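D-glycerate 3-kinase (Cryptococcus neoformans var. grubii serotype A, PDB 6CKG) probably phosphorylates D-glycerate at its 3-hydroxyl and has a fold consistent with the P-loop kinases. Local coordinates at residues P218-L228 / N289-L297; S308-F316 / R322-F330. All coordinates share one frame; numbering follows the deposited sequence.

Contact 1: P218-L228 / N289-L297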
ATOM      1  N   PRO A 218     -18.470  11.994  -6.074  1.00 48.35           N
ATOM      2  CA  PRO A 218     -17.803  10.955  -5.276  1.00 44.66           C
ATOM      3  C   PRO A 218     -17.962   9.590  -5.939  1.00 39.06           C
ATOM      4  O   PRO A 218     -19.063   9.187  -6.327  1.00 36.03           O
ATOM      5  CB  PRO A 218     -18.516  11.030  -3.920  1.00 39.50           C
ATOM      6  CG  PRO A 218     -19.102  12.433  -3.875  1.00 44.17           C
ATOM      7  CD  PRO A 218     -19.501  12.710  -5.300  1.00 47.12           C
ATOM      8  N   THR A 219     -16.843   8.878  -6.092  1.00 32.59           N
ATOM      9  CA  THR A 219     -16.887   7.641  -6.864  1.00 38.34           C
ATOM     10  C   THR A 219     -17.650   6.528  -6.154  1.00 36.24           C
ATOM     11  O   THR A 219     -18.069   5.572  -6.815  1.00 36.08           O
ATOM     12  CB  THR A 219     -15.479   7.168  -7.200  1.00 37.40           C
ATOM     13  OG1 THR A 219     -14.774   6.872  -5.991  1.00 34.98           O
ATOM     14  CG2 THR A 219     -14.734   8.240  -7.973  1.00 39.49           C
ATOM     15  N   ILE A 220     -17.846   6.613  -4.835  1.00 34.56           N
ATOM     16  CA  ILE A 220     -18.616   5.560  -4.179  1.00 29.96           C
ATOM     17  C   ILE A 220     -20.028   5.505  -4.744  1.00 29.96           C
ATOM     18  O   ILE A 220     -20.655   4.441  -4.746  1.00 36.23           O
ATOM     19  CB  ILE A 220     -18.637   5.731  -2.643  1.00 29.80           C
ATOM     20  CG1 ILE A 220     -19.224   7.076  -2.239  1.00 33.26           C
ATOM     21  CG2 ILE A 220     -17.230   5.541  -2.067  1.00 27.06           C
ATOM     22  CD1 ILE A 220     -19.400   7.236  -0.711  1.00 31.44           C
ATOM     23  N   LEU A 221     -20.540   6.632  -5.254  1.00 28.53           N
ATOM     24  CA  LEU A 221     -21.873   6.646  -5.855  1.00 31.28           C
ATOM     25  C   LEU A 221     -21.932   5.862  -7.158  1.00 37.60           C
ATOM     26  O   LEU A 221     -23.031   5.639  -7.668  1.00 33.58           O
ATOM     27  CB  LEU A 221     -22.342   8.079  -6.111  1.00 32.88           C
ATOM     28  CG  LEU A 221     -22.547   8.972  -4.877  1.00 37.58           C
ATOM     29  CD1 LEU A 221     -23.063  10.330  -5.284  1.00 33.79           C
ATOM     30  CD2 LEU A 221     -23.513   8.322  -3.891  1.00 35.34           C
ATOM     31  N   LEU A 222     -20.784   5.451  -7.715  1.00 36.02           N
ATOM     32  CA  LEU A 222     -20.801   4.593  -8.894  1.00 40.84           C
ATOM     33  C   LEU A 222     -21.141   3.148  -8.560  1.00 39.35           C
ATOM     34  O   LEU A 222     -21.374   2.354  -9.476  1.00 35.18           O
ATOM     35  CB  LEU A 222     -19.443   4.640  -9.609  1.00 37.85           C
ATOM     36  CG  LEU A 222     -19.008   5.974 -10.226  1.00 42.22           C
ATOM     37  CD1 LEU A 222     -17.527   5.934 -10.551  1.00 40.44           C
ATOM     38  CD2 LEU A 222     -19.831   6.295 -11.476  1.00 41.19           C
ATOM     39  N   TYR A 223     -21.193   2.792  -7.280  1.00 35.15           N
ATOM     40  CA  TYR A 223     -21.274   1.403  -6.856  1.00 33.35           C
ATOM     41  C   TYR A 223     -22.459   1.207  -5.922  1.00 34.89           C
ATOM     42  O   TYR A 223     -22.881   2.133  -5.225  1.00 30.60           O
ATOM     43  CB  TYR A 223     -19.951   0.989  -6.176  1.00 32.67           C
ATOM     44  CG  TYR A 223     -18.790   1.094  -7.138  1.00 30.89           C
ATOM     45  CD1 TYR A 223     -18.564   0.105  -8.096  1.00 33.54           C
ATOM     46  CD2 TYR A 223     -17.942   2.200  -7.121  1.00 32.62           C
ATOM     47  CE1 TYR A 223     -17.518   0.212  -9.007  1.00 37.86           C
ATOM     48  CE2 TYR A 223     -16.892   2.310  -8.019  1.00 37.52           C
ATOM     49  CZ  TYR A 223     -16.684   1.318  -8.949  1.00 41.28           C
ATOM     50  OH  TYR A 223     -15.643   1.446  -9.831  1.00 44.39           O
ATOM     51  N   SER A 224     -22.981  -0.014  -5.902  1.00 32.40           N
ATOM     52  CA  SER A 224     -24.052  -0.338  -4.975  1.00 36.49           C
ATOM     53  C   SER A 224     -23.521  -0.388  -3.548  1.00 34.91           C
ATOM     54  O   SER A 224     -22.330  -0.602  -3.305  1.00 30.55           O
ATOM     55  CB  SER A 224     -24.682  -1.688  -5.318  1.00 33.66           C
ATOM     56  OG  SER A 224     -23.731  -2.721  -5.095  1.00 32.18           O
ATOM     57  N   ARG A 225     -24.439  -0.207  -2.600  1.00 29.27           N
ATOM     58  CA  ARG A 225     -24.096  -0.350  -1.188  1.00 28.28           C
ATOM     59  C   ARG A 225     -23.557  -1.749  -0.888  1.00 33.69           C
ATOM     60  O   ARG A 225     -22.607  -1.901  -0.116  1.00 32.19           O
ATOM     61  CB  ARG A 225     -25.334  -0.010  -0.328  1.00 29.00           C
ATOM     62  CG  ARG A 225     -25.660   1.509  -0.305  1.00 32.74           C
ATOM     63  CD  ARG A 225     -27.011   1.883   0.378  1.00 30.96           C
ATOM     64  NE  ARG A 225     -27.193   1.086   1.577  1.00 33.13           N
ATOM     65  CZ  ARG A 225     -28.031   0.063   1.670  1.00 33.64           C
ATOM     66  NH1 ARG A 225     -28.094  -0.625   2.802  1.00 37.52           N
ATOM     67  NH2 ARG A 225     -28.824  -0.251   0.644  1.00 38.32           N
ATOM     68  N   SER A 226     -24.119  -2.789  -1.513  1.00 34.87           N
ATOM     69  CA  SER A 226     -23.616  -4.138  -1.241  1.00 34.09           C
ATOM     70  C   SER A 226     -22.202  -4.336  -1.786  1.00 33.10           C
ATOM     71  O   SER A 226     -21.377  -5.010  -1.157  1.00 32.22           O
ATOM     72  CB  SER A 226     -24.569  -5.191  -1.813  1.00 40.94           C
ATOM     73  OG  SER A 226     -24.580  -5.146  -3.224  1.00 45.68           O
ATOM     74  N   THR A 227     -21.892  -3.759  -2.949  1.00 32.09           N
ATOM     75  CA  THR A 227     -20.526  -3.850  -3.452  1.00 27.50           C
ATOM     76  C   THR A 227     -19.546  -3.208  -2.469  1.00 31.14           C
ATOM     77  O   THR A 227     -18.487  -3.771  -2.169  1.00 31.85           O
ATOM     78  CB  THR A 227     -20.407  -3.190  -4.828  1.00 31.55           C
ATOM     79  OG1 THR A 227     -20.958  -4.051  -5.827  1.00 35.86           O
ATOM     80  CG2 THR A 227     -18.913  -2.914  -5.188  1.00 29.43           C
ATOM     81  N   LEU A 228     -19.892  -2.030  -1.951  1.00 29.36           N
ATOM     82  CA  LEU A 228     -18.984  -1.334  -1.040  1.00 32.19           C
ATOM     83  C   LEU A 228     -18.856  -2.068   0.293  1.00 27.13           C
ATOM     84  O   LEU A 228     -17.765  -2.135   0.863  1.00 29.92           O
ATOM     85  CB  LEU A 228     -19.448   0.110  -0.823  1.00 33.89           C
ATOM     86  CG  LEU A 228     -19.508   0.987  -2.075  1.00 35.13           C
ATOM     87  CD1 LEU A 228     -20.188   2.314  -1.790  1.00 34.51           C
ATOM     88  CD2 LEU A 228     -18.113   1.202  -2.656  1.00 28.42           C
ATOM     89  N   ASN A 289     -11.247   4.831 -11.189  1.00 44.18           N
ATOM     90  CA  ASN A 289     -12.558   4.807 -10.552  1.00 35.18           C
ATOM     91  C   ASN A 289     -12.781   3.537  -9.741  1.00 33.87           C
ATOM     92  O   ASN A 289     -13.650   3.529  -8.865  1.00 43.33           O
ATOM     93  CB  ASN A 289     -13.665   4.959 -11.601  1.00 38.01           C
ATOM     94  CG  ASN A 289     -13.796   6.377 -12.107  1.00 38.09           C
ATOM     95  OD1 ASN A 289     -13.349   7.319 -11.463  1.00 48.05           O
ATOM     96  ND2 ASN A 289     -14.423   6.536 -13.261  1.00 44.64           N
ATOM     97  N   ARG A 290     -12.034   2.463 -10.014  1.00 30.58           N
ATOM     98  CA  ARG A 290     -12.112   1.270  -9.174  1.00 36.63           C
ATOM     99  C   ARG A 290     -11.364   1.441  -7.850  1.00 40.14           C
ATOM    100  O   ARG A 290     -11.741   0.813  -6.855  1.00 41.07           O
ATOM    101  CB  ARG A 290     -11.574   0.041  -9.924  1.00 38.35           C
ATOM    102  CG  ARG A 290     -12.546  -0.552 -10.987  1.00 46.75           C
ATOM    103  CD  ARG A 290     -12.015  -1.840 -11.693  1.00 55.78           C
ATOM    104  NE  ARG A 290     -12.017  -3.034 -10.832  1.00 63.74           N
ATOM    105  CZ  ARG A 290     -10.919  -3.599 -10.323  1.00 59.75           C
ATOM    106  NH1 ARG A 290     -11.008  -4.670  -9.541  1.00 48.90           N
ATOM    107  NH2 ARG A 290      -9.725  -3.100 -10.598  1.00 63.28           N
ATOM    108  N   TYR A 291     -10.309   2.265  -7.811  1.00 31.10           N
ATOM    109  CA  TYR A 291      -9.552   2.492  -6.583  1.00 28.43           C
ATOM    110  C   TYR A 291     -10.104   3.629  -5.733  1.00 26.12           C
ATOM    111  O   TYR A 291     -10.031   3.558  -4.502  1.00 29.46           O
ATOM    112  CB  TYR A 291      -8.084   2.795  -6.906  1.00 29.62           C
ATOM    113  CG  TYR A 291      -7.340   1.609  -7.465  1.00 36.96           C
ATOM    114  CD1 TYR A 291      -7.446   1.263  -8.816  1.00 36.14           C
ATOM    115  CD2 TYR A 291      -6.544   0.818  -6.640  1.00 35.01           C
ATOM    116  CE1 TYR A 291      -6.771   0.166  -9.326  1.00 38.95           C
ATOM    117  CE2 TYR A 291      -5.869  -0.278  -7.142  1.00 39.36           C
ATOM    118  CZ  TYR A 291      -5.982  -0.594  -8.482  1.00 42.36           C
ATOM    119  OH  TYR A 291      -5.310  -1.683  -8.970  1.00 43.88           O
ATOM    120  N   MET A 292     -10.624   4.681  -6.363  1.00 29.14           N
ATOM    121  CA  MET A 292     -11.072   5.865  -5.629  1.00 34.66           C
ATOM    122  C   MET A 292     -12.081   5.595  -4.511  1.00 32.66           C
ATOM    123  O   MET A 292     -12.001   6.281  -3.480  1.00 33.17           O
ATOM    124  CB  MET A 292     -11.651   6.890  -6.616  1.00 40.95           C
ATOM    125  CG  MET A 292     -10.682   7.972  -7.034  1.00 59.63           C
ATOM    126  SD  MET A 292     -10.058   8.955  -5.651  1.00 60.45           S
ATOM    127  CE  MET A 292      -8.317   8.654  -5.868  1.00 62.10           C
ATOM    128  N   PRO A 293     -13.044   4.669  -4.636  1.00 31.86           N
ATOM    129  CA  PRO A 293     -13.937   4.426  -3.487  1.00 33.85           C
ATOM    130  C   PRO A 293     -13.188   3.984  -2.245  1.00 35.74           C
ATOM    131  O   PRO A 293     -13.605   4.315  -1.128  1.00 27.55           O
ATOM    132  CB  PRO A 293     -14.887   3.326  -3.985  1.00 32.37           C
ATOM    133  CG  PRO A 293     -14.723   3.275  -5.444  1.00 31.21           C
ATOM    134  CD  PRO A 293     -13.384   3.810  -5.785  1.00 26.88           C
ATOM    135  N   SER A 294     -12.070   3.269  -2.411  1.00 26.35           N
ATOM    136  CA  SER A 294     -11.299   2.849  -1.250  1.00 26.95           C
ATOM    137  C   SER A 294     -10.617   4.032  -0.578  1.00 32.36           C
ATOM    138  O   SER A 294     -10.550   4.083   0.654  1.00 30.91           O
ATOM    139  CB  SER A 294     -10.263   1.790  -1.649  1.00 26.55           C
ATOM    140  OG  SER A 294     -10.883   0.522  -1.824  1.00 21.84           O
ATOM    141  N   TYR A 295     -10.060   4.959  -1.370  1.00 27.33           N
ATOM    142  CA  TYR A 295      -9.528   6.199  -0.808  1.00 29.92           C
ATOM    143  C   TYR A 295     -10.610   6.966  -0.062  1.00 31.27           C
ATOM    144  O   TYR A 295     -10.387   7.444   1.056  1.00 26.86           O
ATOM    145  CB  TYR A 295      -8.936   7.082  -1.913  1.00 33.29           C
ATOM    146  CG  TYR A 295      -7.642   6.584  -2.535  1.00 37.29           C
ATOM    147  CD1 TYR A 295      -6.413   6.825  -1.929  1.00 44.54           C
ATOM    148  CD2 TYR A 295      -7.648   5.921  -3.752  1.00 33.31           C
ATOM    149  CE1 TYR A 295      -5.221   6.385  -2.510  1.00 44.69           C
ATOM    150  CE2 TYR A 295      -6.463   5.476  -4.338  1.00 40.87           C
ATOM    151  CZ  TYR A 295      -5.261   5.708  -3.715  1.00 44.31           C
ATOM    152  OH  TYR A 295      -4.096   5.272  -4.310  1.00 50.55           O
ATOM    153  N   GLU A 296     -11.791   7.101  -0.679  1.00 30.31           N
ATOM    154  CA  GLU A 296     -12.868   7.889  -0.080  1.00 30.44           C
ATOM    155  C   GLU A 296     -13.327   7.299   1.250  1.00 31.09           C
ATOM    156  O   GLU A 296     -13.547   8.034   2.220  1.00 35.14           O
ATOM    157  CB  GLU A 296     -14.045   7.991  -1.053  1.00 25.72           C
ATOM    158  CG  GLU A 296     -13.726   8.775  -2.325  1.00 28.90           C
ATOM    159  CD  GLU A 296     -14.857   8.755  -3.339  1.00 33.06           C
ATOM    160  OE1 GLU A 296     -15.983   8.373  -2.974  1.00 34.51           O
ATOM    161  OE2 GLU A 296     -14.628   9.147  -4.501  1.00 37.03           O
ATOM    162  N   LEU A 297     -13.477   5.975   1.318  1.00 28.15           N
ATOM    163  CA  LEU A 297     -14.073   5.323   2.481  1.00 27.31           C
ATOM    164  C   LEU A 297     -13.078   4.970   3.582  1.00 29.54           C
ATOM    165  O   LEU A 297     -13.434   5.020   4.765  1.00 26.93           O
ATOM    166  CB  LEU A 297     -14.778   4.038   2.054  1.00 23.89           C
ATOM    167  CG  LEU A 297     -16.036   4.199   1.205  1.00 29.44           C
ATOM    168  CD1 LEU A 297     -16.582   2.825   0.895  1.00 27.23           C
ATOM    169  CD2 LEU A 297     -17.069   5.035   1.949  1.00 27.17           C
TER
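The carboxylate of E296 grips the start of the 3-10 turn 219-222. OE2 takes two bonds from T219. The backbone N of T219 donates to the syn lone pair of OE2 of E296, the one facing OE1, at 2.7 Å. The hydroxyl OG1 of T219 donates to OE2 of E296, also at 2.7 Å, but from well above the carboxylate plane. T219 OG1 sits between its own N and carbonyl carbon (chi1 63°), which brings it to the same oxygen as the amide. OE1 of E296 accepts from I220 N at 3.2 Å. A weak bond of 3.0 Å runs from Y223 OH to N289 O.

Apolar packing centres on P293. CG of P293 meets CE2 of the Y223 ring at 3.5 Å, while CG2 of I220 lies against CB of P293. CG2 of I220 also reaches CG of L297 at 3.7 Å. L228 CD2 adds looser contacts to P293 and L297. Beyond the segments, A201 of helix 191-204 touches I220, and W260 touches T219.

A glutamate on a helix thus accepts from the first two amides of a 3-10 turn. This is helix-to-turn packing that ties the lead-in to helix 225-236 to helix 281-298.

Contact 2: S308-F316 / R322-F330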
ATOM      1  N   SER A 308      -1.256   0.400  15.297  1.00 29.89           N
ATOM      2  CA  SER A 308      -0.004   0.035  15.935  1.00 27.48           C
ATOM      3  C   SER A 308       1.061   1.109  15.752  1.00 28.40           C
ATOM      4  O   SER A 308       2.022   1.146  16.528  1.00 31.21           O
ATOM      5  CB  SER A 308       0.479  -1.316  15.401  1.00 27.10           C
ATOM      6  OG  SER A 308       0.535  -1.293  13.987  1.00 25.65           O
ATOM      7  N   TRP A 309       0.893   2.003  14.774  1.00 26.02           N
ATOM      8  CA  TRP A 309       1.840   3.080  14.512  1.00 25.78           C
ATOM      9  C   TRP A 309       1.369   4.429  15.037  1.00 29.80           C
ATOM     10  O   TRP A 309       1.959   5.461  14.690  1.00 29.11           O
ATOM     11  CB  TRP A 309       2.113   3.187  13.010  1.00 22.74           C
ATOM     12  CG  TRP A 309       0.861   3.360  12.188  1.00 26.63           C
ATOM     13  CD1 TRP A 309       0.223   4.530  11.897  1.00 25.40           C
ATOM     14  CD2 TRP A 309       0.102   2.322  11.552  1.00 27.84           C
ATOM     15  NE1 TRP A 309      -0.875   4.289  11.109  1.00 29.09           N
ATOM     16  CE2 TRP A 309      -0.973   2.940  10.886  1.00 25.76           C
ATOM     17  CE3 TRP A 309       0.244   0.928  11.466  1.00 27.01           C
ATOM     18  CZ2 TRP A 309      -1.922   2.214  10.155  1.00 25.98           C
ATOM     19  CZ3 TRP A 309      -0.689   0.209  10.743  1.00 24.21           C
ATOM     20  CH2 TRP A 309      -1.758   0.855  10.089  1.00 27.34           C
ATOM     21  N   ARG A 310       0.304   4.452  15.833  1.00 28.30           N
ATOM     22  CA  ARG A 310      -0.188   5.704  16.398  1.00 25.98           C
ATOM     23  C   ARG A 310       0.922   6.406  17.165  1.00 27.03           C
ATOM     24  O   ARG A 310       1.571   5.798  18.017  1.00 31.12           O
ATOM     25  CB  ARG A 310      -1.379   5.423  17.319  1.00 29.59           C
ATOM     26  CG  ARG A 310      -1.890   6.635  18.102  1.00 28.41           C
ATOM     27  CD  ARG A 310      -2.526   7.645  17.169  1.00 28.60           C
ATOM     28  NE  ARG A 310      -3.605   8.378  17.825  1.00 27.41           N
ATOM     29  CZ  ARG A 310      -4.467   9.158  17.185  1.00 29.23           C
ATOM     30  NH1 ARG A 310      -4.373   9.306  15.868  1.00 26.13           N
ATOM     31  NH2 ARG A 310      -5.432   9.776  17.861  1.00 28.68           N
ATOM     32  N   GLY A 311       1.135   7.692  16.870  1.00 30.09           N
ATOM     33  CA  GLY A 311       2.239   8.440  17.454  1.00 30.00           C
ATOM     34  C   GLY A 311       3.578   8.240  16.768  1.00 32.45           C
ATOM     35  O   GLY A 311       4.554   8.903  17.132  1.00 28.17           O
ATOM     36  N   LYS A 312       3.660   7.352  15.792  1.00 28.40           N
ATOM     37  CA  LYS A 312       4.900   7.049  15.090  0.55 30.43           C
ATOM     38  C   LYS A 312       4.698   7.171  13.585  1.00 34.22           C
ATOM     39  O   LYS A 312       5.160   6.329  12.815  1.00 30.31           O
ATOM     40  CB  LYS A 312       5.404   5.652  15.449  0.55 29.63           C
ATOM     41  CG  LYS A 312       5.718   5.436  16.928  0.55 30.93           C
ATOM     42  CD  LYS A 312       6.090   3.973  17.207  0.55 34.14           C
ATOM     43  CE  LYS A 312       4.849   3.089  17.283  0.55 33.02           C
ATOM     44  NZ  LYS A 312       5.090   1.603  17.067  0.55 24.51           N
ATOM     45  N   GLY A 313       3.998   8.214  13.152  1.00 28.19           N
ATOM     46  CA  GLY A 313       3.701   8.410  11.745  1.00 23.34           C
ATOM     47  C   GLY A 313       4.226   9.742  11.253  1.00 29.00           C
ATOM     48  O   GLY A 313       4.292  10.720  12.000  1.00 24.02           O
ATOM     49  N   LEU A 314       4.622   9.770   9.985  1.00 25.18           N
ATOM     50  CA  LEU A 314       5.074  10.974   9.306  1.00 25.20           C
ATOM     51  C   LEU A 314       4.281  11.113   8.020  1.00 28.67           C
ATOM     52  O   LEU A 314       4.237  10.178   7.207  1.00 26.40           O
ATOM     53  CB  LEU A 314       6.569  10.921   8.991  1.00 27.67           C
ATOM     54  CG  LEU A 314       7.143  12.026   8.101  1.00 29.77           C
ATOM     55  CD1 LEU A 314       7.049  13.413   8.791  1.00 29.47           C
ATOM     56  CD2 LEU A 314       8.590  11.684   7.730  1.00 39.13           C
ATOM     57  N   ARG A 315       3.658  12.269   7.833  1.00 29.37           N
ATOM     58  CA  ARG A 315       2.857  12.544   6.648  1.00 28.68           C
ATOM     59  C   ARG A 315       3.500  13.661   5.846  1.00 29.92           C
ATOM     60  O   ARG A 315       3.832  14.713   6.402  1.00 29.43           O
ATOM     61  CB  ARG A 315       1.426  12.950   7.019  1.00 28.17           C
ATOM     62  CG  ARG A 315       0.628  13.524   5.835  1.00 28.18           C
ATOM     63  CD  ARG A 315      -0.826  13.879   6.246  1.00 30.12           C
ATOM     64  NE  ARG A 315      -1.476  12.726   6.868  1.00 24.51           N
ATOM     65  CZ  ARG A 315      -1.835  12.678   8.143  1.00 28.08           C
ATOM     66  NH1 ARG A 315      -1.638  13.727   8.930  1.00 32.98           N
ATOM     67  NH2 ARG A 315      -2.395  11.586   8.633  1.00 36.53           N
ATOM     68  N   PHE A 316       3.667  13.439   4.550  1.00 26.32           N
ATOM     69  CA  PHE A 316       4.048  14.489   3.618  1.00 32.11           C
ATOM     70  C   PHE A 316       2.804  14.925   2.867  1.00 32.56           C
ATOM     71  O   PHE A 316       2.108  14.089   2.292  1.00 27.01           O
ATOM     72  CB  PHE A 316       5.094  14.011   2.609  1.00 25.82           C
ATOM     73  CG  PHE A 316       6.406  13.603   3.227  1.00 25.95           C
ATOM     74  CD1 PHE A 316       7.356  14.556   3.566  1.00 31.23           C
ATOM     75  CD2 PHE A 316       6.697  12.268   3.437  1.00 32.36           C
ATOM     76  CE1 PHE A 316       8.571  14.177   4.124  1.00 33.39           C
ATOM     77  CE2 PHE A 316       7.905  11.879   3.995  1.00 34.31           C
ATOM     78  CZ  PHE A 316       8.846  12.831   4.335  1.00 29.81           C
ATOM     79  N   ARG A 322       3.929  17.272  -6.967  1.00 48.25           N
ATOM     80  CA  ARG A 322       4.538  16.320  -6.041  1.00 45.77           C
ATOM     81  C   ARG A 322       5.557  16.977  -5.125  1.00 43.70           C
ATOM     82  O   ARG A 322       6.362  16.284  -4.501  1.00 43.38           O
ATOM     83  CB  ARG A 322       5.178  15.143  -6.786  1.00 40.59           C
ATOM     84  CG  ARG A 322       4.219  14.421  -7.711  1.00 46.78           C
ATOM     85  CD  ARG A 322       4.939  13.343  -8.499  1.00 58.78           C
ATOM     86  NE  ARG A 322       4.021  12.546  -9.315  1.00 66.06           N
ATOM     87  CZ  ARG A 322       3.664  12.856 -10.558  1.00 65.49           C
ATOM     88  NH1 ARG A 322       2.831  12.065 -11.223  1.00 65.31           N
ATOM     89  NH2 ARG A 322       4.144  13.954 -11.137  1.00 59.78           N
ATOM     90  N   GLU A 323       5.526  18.301  -5.024  1.00 43.77           N
ATOM     91  CA  GLU A 323       6.413  19.013  -4.116  1.00 47.34           C
ATOM     92  C   GLU A 323       5.819  19.021  -2.715  1.00 43.04           C
ATOM     93  O   GLU A 323       4.618  19.220  -2.540  1.00 45.24           O
ATOM     94  CB  GLU A 323       6.630  20.443  -4.605  1.00 53.50           C
ATOM     95  CG  GLU A 323       7.226  20.521  -5.993  1.00 60.71           C
ATOM     96  CD  GLU A 323       7.015  21.871  -6.649  1.00 66.93           C
ATOM     97  OE1 GLU A 323       6.193  22.665  -6.139  1.00 59.26           O
ATOM     98  OE2 GLU A 323       7.673  22.131  -7.679  1.00 72.65           O
ATOM     99  N   ILE A 324       6.665  18.790  -1.714  1.00 46.24           N
ATOM    100  CA  ILE A 324       6.195  18.828  -0.335  1.00 45.09           C
ATOM    101  C   ILE A 324       5.755  20.251  -0.014  1.00 44.23           C
ATOM    102  O   ILE A 324       6.519  21.205  -0.188  1.00 44.47           O
ATOM    103  CB  ILE A 324       7.290  18.353   0.628  1.00 42.65           C
ATOM    104  CG1 ILE A 324       7.592  16.882   0.380  1.00 37.82           C
ATOM    105  CG2 ILE A 324       6.876  18.589   2.084  1.00 42.36           C
ATOM    106  CD1 ILE A 324       8.878  16.438   1.020  1.00 41.14           C
ATOM    107  N   VAL A 325       4.514  20.401   0.435  1.00 38.99           N
ATOM    108  CA  VAL A 325       4.025  21.691   0.909  1.00 44.08           C
ATOM    109  C   VAL A 325       3.748  21.698   2.403  1.00 47.10           C
ATOM    110  O   VAL A 325       3.537  22.780   2.969  1.00 48.78           O
ATOM    111  CB  VAL A 325       2.771  22.146   0.130  1.00 45.80           C
ATOM    112  CG1 VAL A 325       3.122  22.387  -1.337  1.00 47.88           C
ATOM    113  CG2 VAL A 325       1.665  21.120   0.251  1.00 46.56           C
ATOM    114  N   GLY A 326       3.746  20.543   3.058  1.00 41.81           N
ATOM    115  CA  GLY A 326       3.647  20.495   4.503  1.00 38.82           C
ATOM    116  C   GLY A 326       3.968  19.108   5.012  1.00 37.06           C
ATOM    117  O   GLY A 326       3.909  18.122   4.271  1.00 33.43           O
ATOM    118  N   THR A 327       4.333  19.046   6.288  1.00 36.78           N
ATOM    119  CA  THR A 327       4.532  17.770   6.954  1.00 35.96           C
ATOM    120  C   THR A 327       3.793  17.787   8.276  1.00 36.09           C
ATOM    121  O   THR A 327       3.632  18.837   8.908  1.00 38.14           O
ATOM    122  CB  THR A 327       6.019  17.450   7.204  1.00 40.70           C
ATOM    123  OG1 THR A 327       6.588  18.467   8.035  1.00 41.61           O
ATOM    124  CG2 THR A 327       6.776  17.367   5.893  1.00 33.10           C
ATOM    125  N   GLU A 328       3.350  16.607   8.691  1.00 33.18           N
ATOM    126  CA  GLU A 328       2.593  16.447   9.920  1.00 31.05           C
ATOM    127  C   GLU A 328       3.044  15.153  10.566  1.00 30.80           C
ATOM    128  O   GLU A 328       3.420  14.206   9.872  1.00 32.52           O
ATOM    129  CB  GLU A 328       1.065  16.397   9.649  1.00 33.95           C
ATOM    130  CG  GLU A 328       0.472  17.690   9.113  1.00 34.58           C
ATOM    131  CD  GLU A 328      -1.011  17.583   8.815  1.00 34.67           C
ATOM    132  OE1 GLU A 328      -1.508  16.457   8.607  1.00 34.19           O
ATOM    133  OE2 GLU A 328      -1.680  18.634   8.777  1.00 40.73           O
ATOM    134  N   SER A 329       2.977  15.086  11.887  1.00 28.46           N
ATOM    135  CA  SER A 329       3.184  13.797  12.528  1.00 26.48           C
ATOM    136  C   SER A 329       1.832  13.212  12.909  1.00 28.45           C
ATOM    137  O   SER A 329       0.849  13.934  13.053  1.00 33.70           O
ATOM    138  CB  SER A 329       4.127  13.915  13.735  1.00 31.84           C
ATOM    139  OG  SER A 329       3.523  14.535  14.830  1.00 37.14           O
ATOM    140  N   PHE A 330       1.758  11.889  12.973  1.00 29.77           N
ATOM    141  CA  PHE A 330       0.555  11.247  13.480  1.00 25.33           C
ATOM    142  C   PHE A 330       0.950  10.015  14.277  1.00 29.87           C
ATOM    143  O   PHE A 330       2.117   9.859  14.685  1.00 28.17           O
ATOM    144  CB  PHE A 330      -0.470  10.907  12.348  1.00 26.53           C
ATOM    145  CG  PHE A 330       0.075  10.021  11.209  1.00 26.58           C
ATOM    146  CD1 PHE A 330       0.816  10.575  10.161  1.00 22.93           C
ATOM    147  CD2 PHE A 330      -0.218   8.665  11.167  1.00 25.88           C
ATOM    148  CE1 PHE A 330       1.280   9.783   9.102  1.00 22.31           C
ATOM    149  CE2 PHE A 330       0.253   7.847  10.111  1.00 23.68           C
ATOM    150  CZ  PHE A 330       1.012   8.416   9.087  1.00 24.39           C
ATOM    151  OXT PHE A 330       0.105   9.173  14.561  1.00 26.56           O
TER
HETATM  152  O   HOH W   1      -2.401   8.621  14.064  1.00 26.78           O
HETATM  153  O   HOH W   2      -2.227  14.142  12.085  1.00 65.61           O
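The F330 ring is sandwiched between G313 and R315. CA of G313 sits over the centre of one face, 3.6 Å from the ring centroid, a CH-pi contact. G313 has no side chain, and the ring lies directly on its CA. On the opposite face the guanidinium of R315 lies nearly flat, with planes 19° apart and NH2 offset toward the rim. W309 meets F330 rim to rim, with CD1 of W309 3.8 Å from CE2 of F330 and the planes almost perpendicular. CG of F330 stands between its own N and carbonyl carbon (chi1 56°), and this turns the ring back over the neighbouring strand.

R315 also forms a salt bridge. NH1 of R315 is 2.8 Å from OE1 of E328, nearly along the C-O axis of that oxygen. D303 takes NH2 and Q250 takes NE, so the guanidinium is held flat against the ring by several partners. Water 2 links NH1 of R315 to the carbonyl O of S329.

The C-terminal carboxylate is held by the backbone. G311 N donates to OXT of F330 at 2.9 Å, and G313 N donates to O of F330 at 2.9 Å. F330 N returns a bond to G313 O. Further along, R315 and E328 form a hydrogen-bonded pair through N and O of each residue. On the face with L314 and T327, CD1 of F316 packs 3.5 Å from CD1 of I324.

A classic beta bulge sets K312 and G313 opposite the single residue F330, at the end of the type II turn 309-312. Together the strands form an antiparallel beta hairpin, which ends the central sheet with strand 324-329 at its edge.

Both contacts are partly buried, and they share no element. Contact 1 packs a 3-10 turn and the start of helix 225-236 on helix 281-298. Contact 2 pairs the last two strands of the central sheet. Helix 281-298 is followed by strand 313-318, and the two contacts come one after the other along the chain. Their centres are 25 Å apart and they do not touch. In contact 1 one side-chain carboxylate binds backbone amides, and the rest is mainly apolar packing. Contact 2 combines backbone pairing with a stacked arginine and the chain's terminal carboxylate. Its inner strand is largely buried, whereas the edge strand carries many exposed residues.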